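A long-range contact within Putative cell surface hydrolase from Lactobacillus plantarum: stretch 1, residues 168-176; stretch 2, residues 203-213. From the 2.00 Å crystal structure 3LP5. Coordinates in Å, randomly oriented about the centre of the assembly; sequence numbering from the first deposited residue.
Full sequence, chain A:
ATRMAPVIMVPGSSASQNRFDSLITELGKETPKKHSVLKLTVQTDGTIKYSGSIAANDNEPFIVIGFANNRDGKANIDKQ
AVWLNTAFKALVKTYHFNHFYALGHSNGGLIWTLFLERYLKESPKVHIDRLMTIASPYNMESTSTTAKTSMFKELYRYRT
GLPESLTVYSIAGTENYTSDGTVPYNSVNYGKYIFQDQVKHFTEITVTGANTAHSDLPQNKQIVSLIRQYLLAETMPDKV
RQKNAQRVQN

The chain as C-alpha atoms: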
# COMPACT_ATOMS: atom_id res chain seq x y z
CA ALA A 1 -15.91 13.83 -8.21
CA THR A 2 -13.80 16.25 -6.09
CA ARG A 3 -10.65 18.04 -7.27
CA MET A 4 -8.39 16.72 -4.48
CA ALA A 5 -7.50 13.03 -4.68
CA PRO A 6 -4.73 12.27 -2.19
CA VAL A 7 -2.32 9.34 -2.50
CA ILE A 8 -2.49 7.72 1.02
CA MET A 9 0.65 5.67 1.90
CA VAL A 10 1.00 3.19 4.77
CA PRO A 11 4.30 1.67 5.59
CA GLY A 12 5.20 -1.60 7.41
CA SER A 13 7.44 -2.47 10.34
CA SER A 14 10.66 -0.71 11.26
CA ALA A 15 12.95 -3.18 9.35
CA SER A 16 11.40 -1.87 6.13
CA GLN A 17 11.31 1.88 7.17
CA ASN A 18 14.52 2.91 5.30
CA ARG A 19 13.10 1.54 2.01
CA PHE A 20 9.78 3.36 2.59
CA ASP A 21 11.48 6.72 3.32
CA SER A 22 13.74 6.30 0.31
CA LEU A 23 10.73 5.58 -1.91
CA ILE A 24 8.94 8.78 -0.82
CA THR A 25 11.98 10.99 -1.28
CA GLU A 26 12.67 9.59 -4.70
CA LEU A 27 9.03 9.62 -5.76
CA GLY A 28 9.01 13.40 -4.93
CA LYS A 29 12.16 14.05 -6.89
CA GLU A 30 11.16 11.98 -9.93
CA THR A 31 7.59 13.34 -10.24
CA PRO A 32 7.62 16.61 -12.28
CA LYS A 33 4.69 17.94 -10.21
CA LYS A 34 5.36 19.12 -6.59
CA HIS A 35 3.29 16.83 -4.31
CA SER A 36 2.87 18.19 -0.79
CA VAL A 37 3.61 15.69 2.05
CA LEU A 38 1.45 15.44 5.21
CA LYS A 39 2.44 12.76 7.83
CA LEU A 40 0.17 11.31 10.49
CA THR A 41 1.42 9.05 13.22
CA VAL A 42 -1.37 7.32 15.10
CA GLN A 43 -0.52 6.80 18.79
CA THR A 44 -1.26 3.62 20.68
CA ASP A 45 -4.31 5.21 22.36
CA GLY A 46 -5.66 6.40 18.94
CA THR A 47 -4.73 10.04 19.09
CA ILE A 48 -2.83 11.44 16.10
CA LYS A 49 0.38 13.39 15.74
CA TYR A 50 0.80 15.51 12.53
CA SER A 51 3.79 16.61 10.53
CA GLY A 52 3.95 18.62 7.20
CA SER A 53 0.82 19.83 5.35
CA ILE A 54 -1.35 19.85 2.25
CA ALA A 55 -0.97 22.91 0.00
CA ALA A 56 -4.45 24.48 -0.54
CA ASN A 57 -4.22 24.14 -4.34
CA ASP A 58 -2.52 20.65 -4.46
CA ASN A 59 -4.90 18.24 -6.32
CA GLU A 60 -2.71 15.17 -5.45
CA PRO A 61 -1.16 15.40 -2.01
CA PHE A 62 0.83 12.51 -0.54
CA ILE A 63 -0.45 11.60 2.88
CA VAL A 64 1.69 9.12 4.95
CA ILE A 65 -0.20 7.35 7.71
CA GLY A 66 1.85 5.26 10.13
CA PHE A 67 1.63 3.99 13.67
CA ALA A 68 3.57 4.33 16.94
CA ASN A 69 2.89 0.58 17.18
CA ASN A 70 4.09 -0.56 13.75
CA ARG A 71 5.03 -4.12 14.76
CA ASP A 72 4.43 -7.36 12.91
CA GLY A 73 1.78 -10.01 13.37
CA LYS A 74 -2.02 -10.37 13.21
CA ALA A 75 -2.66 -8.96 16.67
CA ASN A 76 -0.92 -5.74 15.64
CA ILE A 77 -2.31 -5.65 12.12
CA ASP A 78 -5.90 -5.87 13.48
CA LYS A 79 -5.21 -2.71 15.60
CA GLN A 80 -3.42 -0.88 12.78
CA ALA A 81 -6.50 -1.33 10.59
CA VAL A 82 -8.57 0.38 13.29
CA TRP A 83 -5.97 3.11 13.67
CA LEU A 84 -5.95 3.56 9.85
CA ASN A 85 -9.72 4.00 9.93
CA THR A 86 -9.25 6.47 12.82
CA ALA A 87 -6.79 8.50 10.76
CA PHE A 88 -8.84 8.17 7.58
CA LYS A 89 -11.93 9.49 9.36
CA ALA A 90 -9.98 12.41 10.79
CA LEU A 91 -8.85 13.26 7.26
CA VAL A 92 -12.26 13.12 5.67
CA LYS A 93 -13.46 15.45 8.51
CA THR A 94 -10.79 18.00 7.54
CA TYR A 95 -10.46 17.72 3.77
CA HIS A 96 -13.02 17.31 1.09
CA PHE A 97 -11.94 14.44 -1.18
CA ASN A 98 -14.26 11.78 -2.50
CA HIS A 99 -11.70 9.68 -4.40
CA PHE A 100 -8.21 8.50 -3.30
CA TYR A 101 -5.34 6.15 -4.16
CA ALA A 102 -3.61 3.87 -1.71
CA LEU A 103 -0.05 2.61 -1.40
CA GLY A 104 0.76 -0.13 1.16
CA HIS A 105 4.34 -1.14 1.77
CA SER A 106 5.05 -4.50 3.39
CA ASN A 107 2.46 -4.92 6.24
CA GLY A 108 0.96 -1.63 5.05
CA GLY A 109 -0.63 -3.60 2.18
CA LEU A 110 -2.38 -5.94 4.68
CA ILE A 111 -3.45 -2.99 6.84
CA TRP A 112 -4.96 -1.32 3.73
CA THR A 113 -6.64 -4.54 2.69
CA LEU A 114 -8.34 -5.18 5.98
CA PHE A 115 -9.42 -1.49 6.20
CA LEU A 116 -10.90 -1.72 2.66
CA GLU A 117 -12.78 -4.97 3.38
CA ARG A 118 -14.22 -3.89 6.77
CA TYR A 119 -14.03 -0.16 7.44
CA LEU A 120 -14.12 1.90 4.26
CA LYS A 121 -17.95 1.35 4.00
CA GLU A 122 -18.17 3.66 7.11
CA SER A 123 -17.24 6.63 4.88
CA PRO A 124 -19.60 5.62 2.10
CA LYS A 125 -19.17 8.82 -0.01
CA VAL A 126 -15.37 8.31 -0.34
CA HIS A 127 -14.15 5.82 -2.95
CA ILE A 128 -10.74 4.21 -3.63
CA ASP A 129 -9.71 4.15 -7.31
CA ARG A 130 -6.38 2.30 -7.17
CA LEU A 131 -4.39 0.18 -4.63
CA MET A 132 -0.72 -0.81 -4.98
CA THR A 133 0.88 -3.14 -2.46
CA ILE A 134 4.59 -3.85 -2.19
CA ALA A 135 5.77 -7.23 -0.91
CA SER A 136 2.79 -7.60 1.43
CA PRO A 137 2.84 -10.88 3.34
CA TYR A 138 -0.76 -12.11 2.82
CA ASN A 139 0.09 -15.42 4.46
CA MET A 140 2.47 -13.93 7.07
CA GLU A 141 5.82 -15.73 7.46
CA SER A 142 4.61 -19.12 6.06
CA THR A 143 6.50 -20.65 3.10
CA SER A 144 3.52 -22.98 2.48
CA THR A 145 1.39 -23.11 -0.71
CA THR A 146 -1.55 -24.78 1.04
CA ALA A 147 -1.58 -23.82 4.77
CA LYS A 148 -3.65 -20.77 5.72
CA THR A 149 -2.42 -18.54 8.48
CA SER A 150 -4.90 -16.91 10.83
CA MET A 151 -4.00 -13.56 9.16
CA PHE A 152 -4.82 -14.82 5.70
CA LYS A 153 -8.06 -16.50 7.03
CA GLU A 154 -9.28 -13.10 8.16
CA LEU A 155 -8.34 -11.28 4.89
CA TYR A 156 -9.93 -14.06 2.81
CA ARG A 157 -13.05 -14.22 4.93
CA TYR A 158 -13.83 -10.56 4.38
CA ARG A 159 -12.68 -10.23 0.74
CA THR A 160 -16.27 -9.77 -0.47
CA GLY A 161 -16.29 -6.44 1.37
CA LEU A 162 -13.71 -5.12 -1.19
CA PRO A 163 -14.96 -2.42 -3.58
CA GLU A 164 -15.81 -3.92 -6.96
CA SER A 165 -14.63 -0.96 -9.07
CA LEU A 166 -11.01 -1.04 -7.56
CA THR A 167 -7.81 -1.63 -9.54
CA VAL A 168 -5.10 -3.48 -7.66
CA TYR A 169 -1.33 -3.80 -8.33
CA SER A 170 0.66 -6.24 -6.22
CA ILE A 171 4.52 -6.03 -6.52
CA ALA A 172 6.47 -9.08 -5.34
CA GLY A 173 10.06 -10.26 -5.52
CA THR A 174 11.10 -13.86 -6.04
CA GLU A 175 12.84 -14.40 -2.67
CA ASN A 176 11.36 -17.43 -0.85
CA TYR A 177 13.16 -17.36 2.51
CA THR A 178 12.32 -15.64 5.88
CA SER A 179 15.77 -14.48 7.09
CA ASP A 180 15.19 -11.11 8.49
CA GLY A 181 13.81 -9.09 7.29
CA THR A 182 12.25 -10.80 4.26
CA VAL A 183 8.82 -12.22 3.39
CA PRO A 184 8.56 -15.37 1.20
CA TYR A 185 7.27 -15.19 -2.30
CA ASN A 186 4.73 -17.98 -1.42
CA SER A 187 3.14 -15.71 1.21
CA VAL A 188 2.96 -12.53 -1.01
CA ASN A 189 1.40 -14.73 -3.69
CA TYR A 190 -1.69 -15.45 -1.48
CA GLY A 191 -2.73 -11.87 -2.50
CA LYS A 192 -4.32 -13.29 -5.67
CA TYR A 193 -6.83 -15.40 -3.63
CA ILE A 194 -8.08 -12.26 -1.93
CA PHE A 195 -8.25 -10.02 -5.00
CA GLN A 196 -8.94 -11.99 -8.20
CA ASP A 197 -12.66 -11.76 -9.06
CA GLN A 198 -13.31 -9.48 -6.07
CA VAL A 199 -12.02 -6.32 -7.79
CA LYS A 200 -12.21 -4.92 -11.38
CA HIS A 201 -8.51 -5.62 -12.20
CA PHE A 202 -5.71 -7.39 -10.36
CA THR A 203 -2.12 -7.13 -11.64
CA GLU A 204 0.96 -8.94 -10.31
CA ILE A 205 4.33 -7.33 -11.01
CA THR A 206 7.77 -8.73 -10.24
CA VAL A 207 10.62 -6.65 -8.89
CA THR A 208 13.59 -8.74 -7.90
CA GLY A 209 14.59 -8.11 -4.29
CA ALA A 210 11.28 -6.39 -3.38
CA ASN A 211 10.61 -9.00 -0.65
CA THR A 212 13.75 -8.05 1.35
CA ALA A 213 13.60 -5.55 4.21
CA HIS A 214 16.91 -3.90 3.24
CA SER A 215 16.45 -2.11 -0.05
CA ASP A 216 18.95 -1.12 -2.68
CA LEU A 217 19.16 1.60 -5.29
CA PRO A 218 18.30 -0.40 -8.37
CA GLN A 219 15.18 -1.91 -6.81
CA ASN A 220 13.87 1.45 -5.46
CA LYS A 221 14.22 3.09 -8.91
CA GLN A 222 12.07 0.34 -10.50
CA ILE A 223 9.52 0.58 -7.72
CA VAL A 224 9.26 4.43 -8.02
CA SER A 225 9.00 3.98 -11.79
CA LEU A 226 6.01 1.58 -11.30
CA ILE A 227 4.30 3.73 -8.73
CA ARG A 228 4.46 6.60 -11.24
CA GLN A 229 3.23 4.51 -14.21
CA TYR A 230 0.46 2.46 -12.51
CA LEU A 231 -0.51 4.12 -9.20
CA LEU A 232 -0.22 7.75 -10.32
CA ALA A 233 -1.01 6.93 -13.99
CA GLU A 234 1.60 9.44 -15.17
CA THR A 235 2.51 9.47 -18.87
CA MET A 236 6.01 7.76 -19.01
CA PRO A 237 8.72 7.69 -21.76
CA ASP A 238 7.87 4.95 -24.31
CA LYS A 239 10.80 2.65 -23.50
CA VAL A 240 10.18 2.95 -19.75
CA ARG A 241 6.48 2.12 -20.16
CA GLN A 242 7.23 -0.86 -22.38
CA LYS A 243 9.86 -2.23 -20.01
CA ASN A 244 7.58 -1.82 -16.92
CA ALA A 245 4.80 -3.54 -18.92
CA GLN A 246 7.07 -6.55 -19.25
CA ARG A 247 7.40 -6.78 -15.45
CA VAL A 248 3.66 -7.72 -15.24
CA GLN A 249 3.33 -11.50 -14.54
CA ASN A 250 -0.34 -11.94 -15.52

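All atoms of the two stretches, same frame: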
# COMPACT_ATOMS: atom_id res chain seq x y z
N VAL A 168 -6.14 -3.09 -8.56
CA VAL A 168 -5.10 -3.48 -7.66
C VAL A 168 -3.84 -3.94 -8.36
O VAL A 168 -3.90 -4.84 -9.25
CB VAL A 168 -5.55 -4.57 -6.66
CG1 VAL A 168 -4.39 -4.91 -5.68
CG2 VAL A 168 -6.85 -4.12 -5.90
N TYR A 169 -2.71 -3.33 -7.94
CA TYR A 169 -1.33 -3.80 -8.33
C TYR A 169 -0.58 -4.38 -7.13
O TYR A 169 -0.51 -3.73 -6.05
CB TYR A 169 -0.52 -2.65 -8.92
CG TYR A 169 -1.21 -2.00 -10.08
CD1 TYR A 169 -0.96 -2.44 -11.40
CD2 TYR A 169 -2.10 -0.94 -9.88
CE1 TYR A 169 -1.59 -1.87 -12.50
CE2 TYR A 169 -2.74 -0.33 -11.00
CZ TYR A 169 -2.47 -0.81 -12.28
OH TYR A 169 -3.09 -0.29 -13.35
N SER A 170 -0.09 -5.60 -7.27
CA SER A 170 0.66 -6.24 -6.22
C SER A 170 2.09 -6.52 -6.75
O SER A 170 2.27 -7.34 -7.64
CB SER A 170 -0.02 -7.53 -5.77
OG SER A 170 0.79 -8.23 -4.79
N ILE A 171 3.08 -5.79 -6.21
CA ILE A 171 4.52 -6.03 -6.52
C ILE A 171 5.04 -7.07 -5.57
O ILE A 171 4.79 -6.99 -4.36
CB ILE A 171 5.31 -4.74 -6.35
CG1 ILE A 171 4.86 -3.69 -7.42
CG2 ILE A 171 6.87 -5.00 -6.34
CD1 ILE A 171 5.28 -2.24 -7.09
N ALA A 172 5.75 -8.07 -6.12
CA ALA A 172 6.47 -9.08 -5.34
C ALA A 172 7.87 -9.31 -5.91
O ALA A 172 8.14 -9.10 -7.12
CB ALA A 172 5.69 -10.39 -5.37
N GLY A 173 8.78 -9.71 -5.05
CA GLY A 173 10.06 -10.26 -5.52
C GLY A 173 9.98 -11.76 -5.67
O GLY A 173 8.89 -12.38 -5.58
N THR A 174 11.11 -12.39 -5.90
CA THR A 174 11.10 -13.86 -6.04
C THR A 174 11.81 -14.60 -4.89
O THR A 174 11.94 -15.80 -4.92
CB THR A 174 11.58 -14.34 -7.43
OG1 THR A 174 12.82 -13.69 -7.76
CG2 THR A 174 10.49 -14.02 -8.51
N GLU A 175 12.17 -13.86 -3.85
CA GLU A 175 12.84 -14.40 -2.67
C GLU A 175 11.88 -15.28 -1.87
O GLU A 175 10.77 -14.87 -1.58
CB GLU A 175 13.37 -13.21 -1.84
CG GLU A 175 14.26 -12.20 -2.70
CD GLU A 175 13.46 -11.34 -3.68
OE1 GLU A 175 12.57 -10.60 -3.23
OE2 GLU A 175 13.72 -11.38 -4.93
N ASN A 176 12.28 -16.52 -1.55
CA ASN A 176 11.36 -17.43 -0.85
C ASN A 176 11.99 -17.99 0.44
O ASN A 176 11.92 -19.19 0.74
CB ASN A 176 10.86 -18.55 -1.80
CG ASN A 176 9.55 -19.25 -1.30
OD1 ASN A 176 9.56 -20.45 -1.01
ND2 ASN A 176 8.45 -18.51 -1.20
N THR A 203 -3.38 -7.03 -10.84
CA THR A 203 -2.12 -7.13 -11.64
C THR A 203 -0.92 -7.45 -10.75
O THR A 203 -0.64 -6.72 -9.83
CB THR A 203 -1.85 -5.85 -12.43
OG1 THR A 203 -2.93 -5.65 -13.31
CG2 THR A 203 -0.59 -5.92 -13.29
N GLU A 204 -0.25 -8.59 -11.00
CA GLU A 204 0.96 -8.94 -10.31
C GLU A 204 2.14 -8.46 -11.11
O GLU A 204 2.18 -8.63 -12.33
CB GLU A 204 1.08 -10.46 -10.12
CG GLU A 204 -0.18 -11.01 -9.46
CD GLU A 204 -0.26 -12.54 -9.52
OE1 GLU A 204 0.43 -13.17 -8.70
OE2 GLU A 204 -1.00 -13.09 -10.38
N ILE A 205 3.13 -7.91 -10.39
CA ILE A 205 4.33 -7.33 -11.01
C ILE A 205 5.50 -7.86 -10.23
O ILE A 205 5.45 -7.85 -9.01
CB ILE A 205 4.33 -5.75 -10.97
CG1 ILE A 205 3.14 -5.18 -11.71
CG2 ILE A 205 5.67 -5.15 -11.55
CD1 ILE A 205 2.76 -3.72 -11.39
N THR A 206 6.57 -8.29 -10.92
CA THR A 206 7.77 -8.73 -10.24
C THR A 206 8.83 -7.64 -10.22
O THR A 206 9.12 -7.00 -11.24
CB THR A 206 8.38 -10.02 -10.88
OG1 THR A 206 7.34 -10.98 -11.03
CG2 THR A 206 9.42 -10.62 -9.98
N VAL A 207 9.42 -7.44 -9.05
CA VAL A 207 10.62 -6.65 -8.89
C VAL A 207 11.56 -7.49 -8.05
O VAL A 207 11.26 -7.81 -6.88
CB VAL A 207 10.33 -5.28 -8.16
CG1 VAL A 207 11.61 -4.53 -7.83
CG2 VAL A 207 9.45 -4.44 -9.04
N THR A 208 12.75 -7.79 -8.60
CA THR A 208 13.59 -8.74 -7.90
C THR A 208 14.16 -8.05 -6.68
O THR A 208 14.54 -6.91 -6.77
CB THR A 208 14.68 -9.36 -8.80
OG1 THR A 208 15.66 -8.36 -9.09
CG2 THR A 208 14.06 -9.86 -10.11
N GLY A 209 14.14 -8.72 -5.52
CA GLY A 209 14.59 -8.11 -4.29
C GLY A 209 13.53 -7.37 -3.49
O GLY A 209 13.80 -6.97 -2.35
N ALA A 210 12.33 -7.20 -4.05
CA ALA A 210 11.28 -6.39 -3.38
C ALA A 210 10.82 -7.02 -2.08
O ALA A 210 10.30 -6.31 -1.22
CB ALA A 210 10.07 -6.07 -4.30
N ASN A 211 11.06 -8.32 -1.88
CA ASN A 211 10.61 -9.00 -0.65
C ASN A 211 11.55 -8.77 0.55
O ASN A 211 11.22 -9.17 1.66
CB ASN A 211 10.51 -10.52 -0.86
CG ASN A 211 9.35 -10.92 -1.77
OD1 ASN A 211 8.55 -10.08 -2.18
ND2 ASN A 211 9.30 -12.20 -2.14
N THR A 212 12.76 -8.21 0.29
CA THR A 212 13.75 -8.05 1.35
C THR A 212 13.45 -6.76 2.07
O THR A 212 12.95 -5.80 1.45
CB THR A 212 15.20 -7.93 0.79
OG1 THR A 212 15.24 -6.87 -0.18
CG2 THR A 212 15.59 -9.20 0.11
N ALA A 213 13.75 -6.75 3.36
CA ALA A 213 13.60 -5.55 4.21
C ALA A 213 14.57 -4.45 3.79
O ALA A 213 14.19 -3.30 3.63
CB ALA A 213 13.85 -5.92 5.67
O HOH W 1 -4.76 -3.99 -11.94

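What forms the apolar centre of the contact? On one face of the sheet Tyr 169 and Ile 171 pack against Thr 203 and Ile 205. Ile 171 CG1 lies 4.1 Å from Ile 205 CB, and Ile 171 CG2 reaches past the strand end to Val 207 CG2 at 3.8 Å and Ala 210 CB at 3.9 Å. Both isoleucines adopt the m, t rotamer, and both are buried. Their branched side chains suit an extended backbone and cover this face of the strand pair. The tyrosine ring extends this packing, with Tyr 169 CD1 3.9 Å from Ile 205 CD1 and 3.7 Å from Thr 203 CB, so the threonine contributes its carbon skeleton here.

How are the backbones joined beneath these side chains? Strands 168-172 and 203-206 run parallel, their directions 25° apart, and bond in the alternating pattern of a parallel pair. Thr 203 N donates to Val 168 O (2.8 Å), Ser 170 N to Thr 203 O (2.8 Å), Ile 205 N to Ser 170 O (2.9 Å), and Ala 172 N to Ile 205 O (2.9 Å). Val 207 N continues the ladder to Ala 172 O at 2.8 Å. At the ladder's start, a water donates to Val 168 O (2.9 Å) and also lies 2.8 Å from Thr 203 OG1. The opposite face carries the smaller Ser 170 and Ala 172 beside Glu 204 and Thr 206.

What takes over where the strands end? Stretch 2 folds through a type II turn, Val 207 to Ala 210, and Asn 211 turns its side chain toward stretch 1. Its carboxamide serves both as acceptor and donor: Gly 173 N donates to Asn 211 OD1 (2.9 Å), and Asn 211 ND2 donates to Glu 175 O (3.1 Å). Gly 173 fits tightly, Gly 173 CA lying 3.0 Å from Val 207 O; a CB here would clash with Ala 210 N and Glu 175 OE1. Gly 209 suits its turn for another reason, since at its backbone angles, with phi 89°, a CB would jam against the preceding carbonyl.

How does the polar edge close the contact? The carboxylate of Glu 175 gathers backbone amides from the type II turn and the overlapping type I turn, Gly 209 to Thr 212. Glu 175 OE2 accepts from Gly 209 N at 2.8 Å, while Glu 175 OE1 accepts from Asn 211 N at 3.0 Å. A weak bond from Thr 174 N to Glu 175 OE2 (3.0 Å) adds to these. Altogether the two stretches bury 750 Å², both sides summed.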